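Local coordinates for glutathione-specific gamma-glutamylcyclotransferase (Saccharomyces cerevisiae S288c, PDB 5HWK), which catalyses the cleavage of glutathione into 5-oxo-L-proline and a cysteinylglycine dipeptide, acting on no other gamma-glutamyl peptides, at residues Ser6-Tyr18 with Arg154-Asp166. Sequence-based numbering, arbitrary orientation. Where two conformers were deposited one is given.
Sequences SGIWVLGYGSLIY and RVLLTSVYIGTID. With BEZ (benzoic acid), chain C.
Tyr13 reaches across to strand 154-163, where Tyr13 OH donates to Tyr161 O at 2.6 Å, the acceptor lying in the plane of the ring at its edge. With chi1 at 61°, Tyr13 CG is wedged between its own N and C, which carries the ring alongside the benzoic acid; BEZ O2 sits 3.1 Å above the ring plane, near the rim. Val160 CG2 meets the same ring at its edge, 3.8 Å from Tyr13 CE2, and also touches Leu11 CB. A phenylalanine here would probably leave Tyr161 O without this donor and the ring less firmly fixed beside the ligand. Further along, Leu156 CD2 lies over the Trp9 five-membered ring, 4.0 Å from its centroid and 24° off the normal, a CH-pi contact. Between these ends the backbones form a single parallel-type bridge: Ser159 N donates to Trp9 O and Leu11 N to Ser159 O (2.9 Å), while the strand axes diverge by 49°. A water then joins Leu11 O, Tyr161 N and BEZ O2. The acid group is gripped by the N-H groups of Tyr13, Gly14 and Leu16 (Leu16 N to BEZ O1, 2.9 Å), in the turn after strand 8-12; Val10-Ser15 probably bind substrate in this gamma-glutamylcyclotransferase fold.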
ATOM      1  N   SER A   6     -14.510 -18.545  -2.447  1.00 56.45           N
ATOM      2  CA  SER A   6     -15.866 -18.079  -2.162  1.00 56.89           C
ATOM      3  C   SER A   6     -15.937 -16.554  -2.048  1.00 51.23           C
ATOM      4  O   SER A   6     -16.420 -15.867  -2.956  1.00 51.64           O
ATOM      5  CB  SER A   6     -16.388 -18.718  -0.874  1.00 60.68           C
ATOM      6  OG  SER A   6     -17.797 -18.874  -0.925  1.00 62.81           O
ATOM      7  N   GLY A   7     -15.484 -16.029  -0.913  1.00 43.28           N
ATOM      8  CA  GLY A   7     -15.310 -14.596  -0.747  1.00 37.02           C
ATOM      9  C   GLY A   7     -14.000 -14.133  -1.350  1.00 35.88           C
ATOM     10  O   GLY A   7     -13.367 -14.836  -2.138  1.00 38.56           O
ATOM     11  N   ILE A   8     -13.583 -12.943  -0.969  0.54 32.19           N
ATOM     12  CA  ILE A   8     -12.318 -12.455  -1.477  0.54 33.81           C
ATOM     13  C   ILE A   8     -11.547 -11.812  -0.347  0.54 30.04           C
ATOM     14  O   ILE A   8     -12.111 -11.286   0.622  0.54 31.63           O
ATOM     15  CB  ILE A   8     -12.400 -11.519  -2.706  0.54 37.11           C
ATOM     16  CG1 ILE A   8     -12.843 -10.141  -2.267  0.54 38.19           C
ATOM     17  CG2 ILE A   8     -13.326 -12.077  -3.770  0.54 37.73           C
ATOM     18  CD1 ILE A   8     -14.251 -10.087  -1.963  0.54 38.17           C
ATOM     19  N   TRP A   9     -10.244 -11.894  -0.477  1.00 26.04           N
ATOM     20  CA  TRP A   9      -9.318 -11.205   0.400  1.00 24.00           C
ATOM     21  C   TRP A   9      -8.857  -9.974  -0.347  1.00 23.00           C
ATOM     22  O   TRP A   9      -8.506 -10.060  -1.509  1.00 26.35           O
ATOM     23  CB  TRP A   9      -8.116 -12.098   0.689  1.00 26.41           C
ATOM     24  CG  TRP A   9      -8.537 -13.263   1.613  1.00 26.84           C
ATOM     25  CD1 TRP A   9      -8.936 -14.527   1.241  1.00 30.43           C
ATOM     26  CD2 TRP A   9      -8.596 -13.241   3.055  1.00 27.66           C
ATOM     27  NE1 TRP A   9      -9.225 -15.261   2.352  1.00 30.31           N
ATOM     28  CE2 TRP A   9      -9.015 -14.514   3.477  1.00 29.68           C
ATOM     29  CE3 TRP A   9      -8.318 -12.268   4.017  1.00 30.19           C
ATOM     30  CZ2 TRP A   9      -9.180 -14.830   4.812  1.00 30.97           C
ATOM     31  CZ3 TRP A   9      -8.464 -12.592   5.343  1.00 32.16           C
ATOM     32  CH2 TRP A   9      -8.886 -13.869   5.729  1.00 32.66           C
ATOM     33  N   VAL A  10      -8.911  -8.839   0.337  1.00 23.33           N
ATOM     34  CA  VAL A  10      -8.542  -7.552  -0.258  1.00 22.85           C
ATOM     35  C   VAL A  10      -7.383  -6.983   0.543  1.00 21.81           C
ATOM     36  O   VAL A  10      -7.504  -6.807   1.755  1.00 24.13           O
ATOM     37  CB  VAL A  10      -9.735  -6.582  -0.205  1.00 25.95           C
ATOM     38  CG1 VAL A  10      -9.340  -5.178  -0.755  1.00 28.76           C
ATOM     39  CG2 VAL A  10     -10.912  -7.131  -0.962  1.00 27.96           C
ATOM     40  N   LEU A  11      -6.293  -6.608  -0.141  1.00 22.93           N
ATOM     41  CA  LEU A  11      -5.170  -5.968   0.527  1.00 24.62           C
ATOM     42  C   LEU A  11      -5.483  -4.503   0.740  1.00 24.54           C
ATOM     43  O   LEU A  11      -6.076  -3.858  -0.125  1.00 27.64           O
ATOM     44  CB  LEU A  11      -3.948  -6.010  -0.386  1.00 27.53           C
ATOM     45  CG  LEU A  11      -3.274  -7.338  -0.652  1.00 29.39           C
ATOM     46  CD1 LEU A  11      -2.057  -7.100  -1.573  1.00 31.26           C
ATOM     47  CD2 LEU A  11      -2.896  -7.922   0.666  1.00 29.74           C
ATOM     48  N   GLY A  12      -5.130  -4.009   1.918  1.00 23.42           N
ATOM     49  CA  GLY A  12      -5.130  -2.566   2.132  1.00 23.04           C
ATOM     50  C   GLY A  12      -3.741  -2.072   2.478  1.00 22.86           C
ATOM     51  O   GLY A  12      -3.093  -2.609   3.383  1.00 25.23           O
ATOM     52  N   TYR A  13      -3.263  -1.036   1.767  1.00 22.25           N
ATOM     53  CA  TYR A  13      -1.943  -0.470   2.013  1.00 23.22           C
ATOM     54  C   TYR A  13      -2.013   1.038   2.192  1.00 22.38           C
ATOM     55  O   TYR A  13      -0.990   1.661   2.486  1.00 24.62           O
ATOM     56  CB  TYR A  13      -0.935  -0.839   0.900  1.00 22.59           C
ATOM     57  CG  TYR A  13      -1.354  -0.317  -0.425  1.00 20.66           C
ATOM     58  CD1 TYR A  13      -0.966   0.944  -0.839  1.00 20.79           C
ATOM     59  CD2 TYR A  13      -2.111  -1.078  -1.286  1.00 21.55           C
ATOM     60  CE1 TYR A  13      -1.354   1.446  -2.021  1.00 21.49           C
ATOM     61  CE2 TYR A  13      -2.479  -0.587  -2.524  1.00 21.32           C
ATOM     62  CZ  TYR A  13      -2.087   0.691  -2.899  1.00 20.58           C
ATOM     63  OH  TYR A  13      -2.449   1.184  -4.128  1.00 22.05           O
ATOM     64  N   GLY A  14      -3.184   1.638   2.003  1.00 21.61           N
ATOM     65  CA  GLY A  14      -3.379   3.085   2.112  1.00 22.21           C
ATOM     66  C   GLY A  14      -4.599   3.332   2.959  1.00 23.06           C
ATOM     67  O   GLY A  14      -4.657   2.820   4.089  1.00 24.29           O
ATOM     68  N   SER A  15      -5.565   4.104   2.453  1.00 22.99           N
ATOM     69  CA  SER A  15      -6.710   4.465   3.270  1.00 22.70           C
ATOM     70  C   SER A  15      -7.577   3.291   3.644  1.00 22.46           C
ATOM     71  O   SER A  15      -8.344   3.433   4.582  1.00 23.62           O
ATOM     72  CB  SER A  15      -7.572   5.557   2.621  1.00 24.56           C
ATOM     73  OG  SER A  15      -8.143   5.117   1.407  1.00 25.07           O
ATOM     74  N   LEU A  16      -7.515   2.145   2.939  1.00 20.42           N
ATOM     75  CA  LEU A  16      -8.342   1.026   3.402  1.00 21.80           C
ATOM     76  C   LEU A  16      -7.875   0.511   4.745  1.00 22.35           C
ATOM     77  O   LEU A  16      -8.636  -0.204   5.404  1.00 24.30           O
ATOM     78  CB  LEU A  16      -8.315  -0.135   2.394  1.00 23.07           C
ATOM     79  CG  LEU A  16      -9.096   0.101   1.101  1.00 24.43           C
ATOM     80  CD1 LEU A  16      -8.668  -0.949   0.011  1.00 25.21           C
ATOM     81  CD2 LEU A  16     -10.602   0.062   1.340  1.00 24.52           C
ATOM     82  N   ILE A  17      -6.639   0.820   5.169  1.00 22.61           N
ATOM     83  CA  ILE A  17      -6.185   0.379   6.487  1.00 24.94           C
ATOM     84  C   ILE A  17      -7.036   0.995   7.586  1.00 26.64           C
ATOM     85  O   ILE A  17      -7.478   0.319   8.518  1.00 28.05           O
ATOM     86  CB  ILE A  17      -4.699   0.723   6.699  1.00 24.80           C
ATOM     87  CG1 ILE A  17      -3.834  -0.082   5.748  1.00 24.68           C
ATOM     88  CG2 ILE A  17      -4.324   0.388   8.131  1.00 25.89           C
ATOM     89  CD1 ILE A  17      -2.333   0.302   5.799  1.00 27.45           C
ATOM     90  N   TYR A  18      -7.254   2.301   7.517  1.00 26.35           N
ATOM     91  CA  TYR A  18      -7.927   2.995   8.603  1.00 27.32           C
ATOM     92  C   TYR A  18      -9.348   3.412   8.281  1.00 26.92           C
ATOM     93  O   TYR A  18     -10.068   3.843   9.203  1.00 31.63           O
ATOM     94  CB  TYR A  18      -7.131   4.209   9.067  1.00 28.34           C
ATOM     95  CG  TYR A  18      -6.817   5.167   7.947  1.00 26.65           C
ATOM     96  CD1 TYR A  18      -7.779   6.072   7.477  1.00 28.44           C
ATOM     97  CD2 TYR A  18      -5.581   5.147   7.339  1.00 26.27           C
ATOM     98  CE1 TYR A  18      -7.500   6.961   6.462  1.00 28.65           C
ATOM     99  CE2 TYR A  18      -5.292   6.054   6.318  1.00 26.45           C
ATOM    100  CZ  TYR A  18      -6.271   6.925   5.886  1.00 29.86           C
ATOM    101  OH  TYR A  18      -6.020   7.794   4.866  1.00 31.42           O
ATOM    102  N   ARG A 154       3.713 -20.479   1.270  1.00 48.75           N
ATOM    103  CA  ARG A 154       2.272 -20.369   1.141  1.00 44.30           C
ATOM    104  C   ARG A 154       1.896 -18.952   0.741  1.00 40.54           C
ATOM    105  O   ARG A 154       2.455 -17.973   1.248  1.00 42.67           O
ATOM    106  CB  ARG A 154       1.613 -20.732   2.466  1.00 45.86           C
ATOM    107  CG  ARG A 154       2.009 -22.118   2.942  1.00 49.65           C
ATOM    108  CD  ARG A 154       1.059 -22.627   3.994  1.00 53.07           C
ATOM    109  NE  ARG A 154       1.296 -21.974   5.272  1.00 57.59           N
ATOM    110  CZ  ARG A 154       0.463 -22.038   6.307  1.00 59.03           C
ATOM    111  NH1 ARG A 154      -0.672 -22.720   6.208  1.00 58.84           N
ATOM    112  NH2 ARG A 154       0.760 -21.409   7.437  1.00 59.21           N
ATOM    113  N   VAL A 155       0.970 -18.837  -0.204  1.00 36.91           N
ATOM    114  CA  VAL A 155       0.545 -17.521  -0.673  1.00 33.53           C
ATOM    115  C   VAL A 155      -0.978 -17.462  -0.658  1.00 33.67           C
ATOM    116  O   VAL A 155      -1.666 -18.497  -0.696  1.00 34.36           O
ATOM    117  CB  VAL A 155       1.108 -17.168  -2.059  1.00 35.63           C
ATOM    118  CG1 VAL A 155       2.619 -17.056  -1.998  1.00 37.53           C
ATOM    119  CG2 VAL A 155       0.652 -18.199  -3.092  1.00 35.85           C
ATOM    120  N   LEU A 156      -1.495 -16.230  -0.550  1.00 32.23           N
ATOM    121  CA  LEU A 156      -2.924 -15.939  -0.499  1.00 30.67           C
ATOM    122  C   LEU A 156      -3.315 -15.237  -1.797  1.00 30.38           C
ATOM    123  O   LEU A 156      -2.663 -14.244  -2.180  1.00 30.28           O
ATOM    124  CB  LEU A 156      -3.231 -15.054   0.726  1.00 30.50           C
ATOM    125  CG  LEU A 156      -4.699 -14.840   1.070  1.00 30.89           C
ATOM    126  CD1 LEU A 156      -5.350 -16.180   1.493  1.00 32.20           C
ATOM    127  CD2 LEU A 156      -4.867 -13.792   2.183  1.00 31.05           C
ATOM    128  N   LEU A 157      -4.384 -15.705  -2.463  1.00 30.87           N
ATOM    129  CA  LEU A 157      -4.977 -14.982  -3.596  1.00 30.52           C
ATOM    130  C   LEU A 157      -5.751 -13.764  -3.065  1.00 29.02           C
ATOM    131  O   LEU A 157      -6.663 -13.908  -2.234  1.00 29.30           O
ATOM    132  CB  LEU A 157      -5.877 -15.885  -4.447  1.00 33.05           C
ATOM    133  CG  LEU A 157      -6.620 -15.157  -5.573  1.00 34.93           C
ATOM    134  CD1 LEU A 157      -5.642 -14.571  -6.602  1.00 33.93           C
ATOM    135  CD2 LEU A 157      -7.648 -16.042  -6.263  1.00 38.91           C
ATOM    136  N   THR A 158      -5.361 -12.565  -3.518  1.00 26.76           N
ATOM    137  CA  THR A 158      -5.918 -11.315  -3.001  1.00 28.09           C
ATOM    138  C   THR A 158      -6.223 -10.360  -4.144  1.00 27.73           C
ATOM    139  O   THR A 158      -5.610 -10.410  -5.203  1.00 32.59           O
ATOM    140  CB  THR A 158      -4.940 -10.585  -2.044  1.00 30.95           C
ATOM    141  OG1 THR A 158      -3.781 -10.122  -2.766  1.00 33.49           O
ATOM    142  CG2 THR A 158      -4.499 -11.443  -0.906  1.00 30.94           C
ATOM    143  N   SER A 159      -7.171  -9.469  -3.903  1.00 25.09           N
ATOM    144  CA  SER A 159      -7.435  -8.342  -4.777  0.81 23.24           C
ATOM    145  C   SER A 159      -6.796  -7.105  -4.179  1.00 22.33           C
ATOM    146  O   SER A 159      -6.696  -6.982  -2.963  1.00 24.44           O
ATOM    147  CB  SER A 159      -8.943  -8.111  -4.910  0.81 25.74           C
ATOM    148  OG  SER A 159      -9.533  -9.181  -5.648  0.81 28.94           O
ATOM    149  N   VAL A 160      -6.306  -6.231  -5.046  1.00 22.36           N
ATOM    150  CA  VAL A 160      -5.655  -5.002  -4.581  1.00 21.91           C
ATOM    151  C   VAL A 160      -5.879  -3.940  -5.640  1.00 21.39           C
ATOM    152  O   VAL A 160      -5.858  -4.220  -6.829  1.00 23.23           O
ATOM    153  CB  VAL A 160      -4.150  -5.310  -4.345  1.00 23.55           C
ATOM    154  CG1 VAL A 160      -3.453  -5.770  -5.643  1.00 25.97           C
ATOM    155  CG2 VAL A 160      -3.400  -4.098  -3.722  1.00 24.17           C
ATOM    156  N   TYR A 161      -6.040  -2.678  -5.206  1.00 21.76           N
ATOM    157  CA  TYR A 161      -6.107  -1.537  -6.131  1.00 21.46           C
ATOM    158  C   TYR A 161      -4.752  -0.872  -6.201  1.00 22.79           C
ATOM    159  O   TYR A 161      -4.202  -0.496  -5.167  1.00 22.71           O
ATOM    160  CB  TYR A 161      -7.139  -0.521  -5.626  1.00 22.45           C
ATOM    161  CG  TYR A 161      -8.566  -0.828  -5.982  1.00 23.93           C
ATOM    162  CD1 TYR A 161      -9.048  -0.610  -7.281  1.00 23.68           C
ATOM    163  CD2 TYR A 161      -9.422  -1.420  -5.053  1.00 24.99           C
ATOM    164  CE1 TYR A 161     -10.385  -0.862  -7.609  1.00 25.38           C
ATOM    165  CE2 TYR A 161     -10.752  -1.681  -5.373  1.00 25.25           C
ATOM    166  CZ  TYR A 161     -11.211  -1.449  -6.675  1.00 25.45           C
ATOM    167  OH  TYR A 161     -12.522  -1.646  -7.024  1.00 27.92           O
ATOM    168  N   ILE A 162      -4.245  -0.686  -7.419  1.00 22.41           N
ATOM    169  CA  ILE A 162      -2.899  -0.197  -7.668  1.00 24.02           C
ATOM    170  C   ILE A 162      -2.958   0.907  -8.699  1.00 21.83           C
ATOM    171  O   ILE A 162      -3.684   0.789  -9.685  1.00 24.02           O
ATOM    172  CB  ILE A 162      -1.995  -1.329  -8.232  1.00 28.44           C
ATOM    173  CG1 ILE A 162      -1.818  -2.388  -7.139  1.00 33.93           C
ATOM    174  CG2 ILE A 162      -0.642  -0.751  -8.718  1.00 29.45           C
ATOM    175  CD1 ILE A 162      -0.936  -3.548  -7.522  1.00 36.51           C
ATOM    176  N   GLY A 163      -2.177   1.978  -8.488  1.00 21.97           N
ATOM    177  CA  GLY A 163      -1.879   2.920  -9.579  1.00 21.74           C
ATOM    178  C   GLY A 163      -0.654   2.413 -10.283  1.00 22.70           C
ATOM    179  O   GLY A 163       0.434   2.510  -9.733  1.00 23.42           O
ATOM    180  N   THR A 164      -0.813   1.777 -11.442  1.00 24.21           N
ATOM    181  CA  THR A 164       0.354   1.177 -12.073  1.00 25.43           C
ATOM    182  C   THR A 164       1.236   2.270 -12.701  1.00 24.96           C
ATOM    183  O   THR A 164       0.827   3.446 -12.874  1.00 24.29           O
ATOM    184  CB  THR A 164      -0.049   0.225 -13.191  1.00 27.97           C
ATOM    185  OG1 THR A 164      -0.624   1.010 -14.229  1.00 31.53           O
ATOM    186  CG2 THR A 164      -1.046  -0.851 -12.722  1.00 28.86           C
ATOM    187  N   ILE A 165       2.441   1.850 -13.114  1.00 27.87           N
ATOM    188  CA  ILE A 165       3.397   2.784 -13.696  1.00 30.93           C
ATOM    189  C   ILE A 165       2.889   3.492 -14.952  1.00 29.40           C
ATOM    190  O   ILE A 165       3.340   4.610 -15.256  1.00 31.54           O
ATOM    191  CB  ILE A 165       4.792   2.156 -13.851  1.00 34.23           C
ATOM    192  CG1 ILE A 165       4.784   1.130 -14.994  1.00 36.33           C
ATOM    193  CG2 ILE A 165       5.253   1.548 -12.519  1.00 36.94           C
ATOM    194  CD1 ILE A 165       6.124   0.425 -15.240  1.00 37.68           C
ATOM    195  N   ASP A 166       1.911   2.933 -15.649  1.00 30.01           N
ATOM    196  CA  ASP A 166       1.415   3.524 -16.889  1.00 32.90           C
ATOM    197  C   ASP A 166       0.210   4.431 -16.686  1.00 29.20           C
ATOM    198  O   ASP A 166      -0.266   5.066 -17.644  1.00 31.10           O
ATOM    199  CB  ASP A 166       1.057   2.420 -17.886  1.00 38.18           C
ATOM    200  CG  ASP A 166       0.154   1.372 -17.276  1.00 48.84           C
ATOM    201  OD1 ASP A 166      -1.030   1.710 -17.046  1.00 53.94           O
ATOM    202  OD2 ASP A 166       0.616   0.238 -16.992  1.00 56.70           O
TER
HETATM  203  C   BEZ C 301      -5.584   0.803  -0.217  1.00 22.22           C
HETATM  204  O1  BEZ C 301      -5.669   1.111   0.941  1.00 23.12           O
HETATM  205  O2  BEZ C 301      -5.027  -0.272  -0.464  1.00 25.63           O
HETATM  206  C1  BEZ C 301      -6.045   1.721  -1.305  1.00 23.77           C
HETATM  207  C2  BEZ C 301      -5.689   1.409  -2.602  1.00 24.06           C
HETATM  208  C3  BEZ C 301      -6.040   2.272  -3.647  1.00 23.62           C
HETATM  209  C4  BEZ C 301      -6.817   3.391  -3.402  1.00 23.92           C
HETATM  210  C5  BEZ C 301      -7.204   3.663  -2.099  1.00 24.55           C
HETATM  211  C6  BEZ C 301      -6.826   2.855  -1.031  1.00 24.30           C
HETATM  212  O   HOH W   1      -9.158 -13.348  -2.833  1.00 30.70           O
HETATM  213  O   HOH W   2      -6.114  -2.177  -2.320  1.00 30.15           O